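Local coordinates for VAO-type flavoprotein oxidase VAO615 (Myceliophthora thermophila, PDB 6F72) that carries a bicovalently bound FAD and, once reduced, probably reacts rapidly with molecular oxygen, although no substrate has yet been identified, at residues A[451-456]-A[467-472]. Residues are numbered along the deposited sequence; the frame is centred on the assembly and turned at random.
Sequences DSFSVA and PAWRTG
Past the end of strand 448-452, residues F453 to A456 run beside the short helix 468-471, and the CA atoms of A456 and R470 come within 4.7 Å. Strands 448-452 and 472-480 are neighbours in an antiparallel sheet of this VAO-type flavoprotein. The helix lies in the connection between them and leads into the second. The side chains of F453 and W469 cross at about a right angle, while their ring planes are 45° apart. The indole presents CZ3 over one face of the phenyl ring, and F453 CZ is 3.6 Å from W469 CE3. W469 O lies in the phenyl plane at its edge. The W469 side chain is about 6 Å from the FAD. R470 NH1 donates to V455 O at 3.0 Å. V455 O lies near the edge of the guanidinium, 20° out of its plane. NH2 makes a salt bridge with D249. An alanine at R470 would probably leave V455 O without this donor and D249 without its cationic mate. Waters bridge the two backbones. One donates to both F453 O and G472 O. Another accepts from V455 N at 3.0 Å and lies 2.7 Å from W469 O.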
loop_
_atom_site.group_PDB
_atom_site.type_symbol
_atom_site.label_atom_id
_atom_site.label_comp_id
_atom_site.label_asym_id
_atom_site.label_seq_id
_atom_site.Cartn_x
_atom_site.Cartn_y
_atom_site.Cartn_z
ATOM N N ASP A 451 6.807 -7.895 -8.475
ATOM C CA ASP A 451 7.108 -8.912 -7.504
ATOM C C ASP A 451 6.569 -10.247 -7.971
ATOM O O ASP A 451 5.590 -10.299 -8.716
ATOM C CB ASP A 451 6.534 -8.557 -6.152
ATOM C CG ASP A 451 7.602 -8.465 -5.105
ATOM O OD1 ASP A 451 8.173 -7.348 -4.988
ATOM O OD2 ASP A 451 7.872 -9.508 -4.433
ATOM N N SER A 452 7.223 -11.311 -7.517
ATOM C CA SER A 452 6.838 -12.674 -7.851
ATOM C C SER A 452 6.639 -13.489 -6.582
ATOM O O SER A 452 7.362 -13.310 -5.590
ATOM C CB SER A 452 7.873 -13.314 -8.770
ATOM O OG SER A 452 9.164 -13.268 -8.195
ATOM N N PHE A 453 5.651 -14.379 -6.626
ATOM C CA PHE A 453 5.176 -15.094 -5.436
ATOM C C PHE A 453 4.352 -16.320 -5.806
ATOM O O PHE A 453 3.726 -16.358 -6.870
ATOM C CB PHE A 453 4.309 -14.160 -4.563
ATOM C CG PHE A 453 3.110 -13.608 -5.281
ATOM C CD1 PHE A 453 1.900 -14.311 -5.299
ATOM C CD2 PHE A 453 3.192 -12.407 -5.968
ATOM C CE1 PHE A 453 0.799 -13.823 -5.984
ATOM C CE2 PHE A 453 2.093 -11.906 -6.648
ATOM C CZ PHE A 453 0.895 -12.610 -6.660
ATOM N N SER A 454 4.346 -17.303 -4.906
ATOM C CA SER A 454 3.369 -18.385 -4.916
ATOM C C SER A 454 2.699 -18.412 -3.536
ATOM O O SER A 454 3.362 -18.646 -2.531
ATOM C CB SER A 454 4.042 -19.719 -5.243
ATOM O OG SER A 454 3.092 -20.763 -5.239
ATOM N N VAL A 455 1.397 -18.134 -3.491
ATOM C CA VAL A 455 0.660 -18.014 -2.219
ATOM C C VAL A 455 -0.558 -18.965 -2.130
ATOM O O VAL A 455 -1.489 -18.737 -1.340
ATOM C CB VAL A 455 0.240 -16.551 -1.907
ATOM C CG1 VAL A 455 1.456 -15.639 -1.706
ATOM C CG2 VAL A 455 -0.703 -15.998 -2.966
ATOM N N ALA A 456 -0.556 -20.012 -2.954
ATOM C CA ALA A 456 -1.600 -21.023 -2.904
ATOM C C ALA A 456 -1.187 -22.149 -1.953
ATOM O O ALA A 456 0.011 -22.394 -1.749
ATOM C CB ALA A 456 -1.886 -21.564 -4.300
ATOM N N PRO A 467 -9.313 -14.145 -5.122
ATOM C CA PRO A 467 -8.804 -15.442 -5.600
ATOM C C PRO A 467 -7.659 -15.379 -6.628
ATOM O O PRO A 467 -6.848 -16.304 -6.681
ATOM C CB PRO A 467 -10.045 -16.117 -6.189
ATOM C CG PRO A 467 -11.006 -15.005 -6.444
ATOM C CD PRO A 467 -10.766 -14.029 -5.334
ATOM N N ALA A 468 -7.561 -14.286 -7.386
ATOM C CA ALA A 468 -6.443 -14.082 -8.329
ATOM C C ALA A 468 -5.086 -14.177 -7.629
ATOM O O ALA A 468 -4.116 -14.638 -8.218
ATOM C CB ALA A 468 -6.572 -12.749 -9.068
ATOM N N TRP A 469 -5.032 -13.782 -6.356
ATOM C CA TRP A 469 -3.834 -14.008 -5.556
ATOM C C TRP A 469 -3.380 -15.476 -5.553
ATOM O O TRP A 469 -2.186 -15.746 -5.657
ATOM C CB TRP A 469 -4.033 -13.521 -4.131
ATOM C CG TRP A 469 -3.954 -12.031 -3.941
ATOM C CD1 TRP A 469 -4.999 -11.178 -3.719
ATOM C CD2 TRP A 469 -2.766 -11.220 -3.934
ATOM N NE1 TRP A 469 -4.534 -9.888 -3.545
ATOM C CE2 TRP A 469 -3.171 -9.885 -3.688
ATOM C CE3 TRP A 469 -1.399 -11.493 -4.115
ATOM C CZ2 TRP A 469 -2.253 -8.813 -3.626
ATOM C CZ3 TRP A 469 -0.483 -10.435 -4.047
ATOM C CH2 TRP A 469 -0.920 -9.102 -3.805
ATOM N N ARG A 470 -4.318 -16.419 -5.458
ATOM C CA ARG A 470 -3.954 -17.851 -5.395
ATOM C C ARG A 470 -3.419 -18.404 -6.730
ATOM O O ARG A 470 -2.499 -19.230 -6.751
ATOM C CB ARG A 470 -5.116 -18.721 -4.874
ATOM C CG ARG A 470 -5.803 -18.192 -3.619
ATOM C CD ARG A 470 -4.853 -18.085 -2.434
ATOM N NE ARG A 470 -5.515 -17.498 -1.274
ATOM C CZ ARG A 470 -4.891 -16.984 -0.216
ATOM N NH1 ARG A 470 -3.566 -16.974 -0.143
ATOM N NH2 ARG A 470 -5.609 -16.487 0.782
ATOM N N THR A 471 -4.002 -17.948 -7.828
ATOM C CA THR A 471 -3.535 -18.347 -9.163
ATOM C C THR A 471 -2.417 -17.426 -9.692
ATOM O O THR A 471 -1.668 -17.810 -10.597
ATOM C CB THR A 471 -4.700 -18.439 -10.173
ATOM O OG1 THR A 471 -5.420 -17.205 -10.177
ATOM C CG2 THR A 471 -5.664 -19.576 -9.809
ATOM N N GLY A 472 -2.294 -16.228 -9.104
ATOM C CA GLY A 472 -1.284 -15.246 -9.503
ATOM C C GLY A 472 0.146 -15.672 -9.260
ATOM O O GLY A 472 0.427 -16.423 -8.312
HETATM O O HOH W 1 2.502 -18.371 -8.380
HETATM O O HOH W 2 0.112 -20.073 -6.827
HETATM O O HOH W 3 -0.174 -17.589 -5.950
#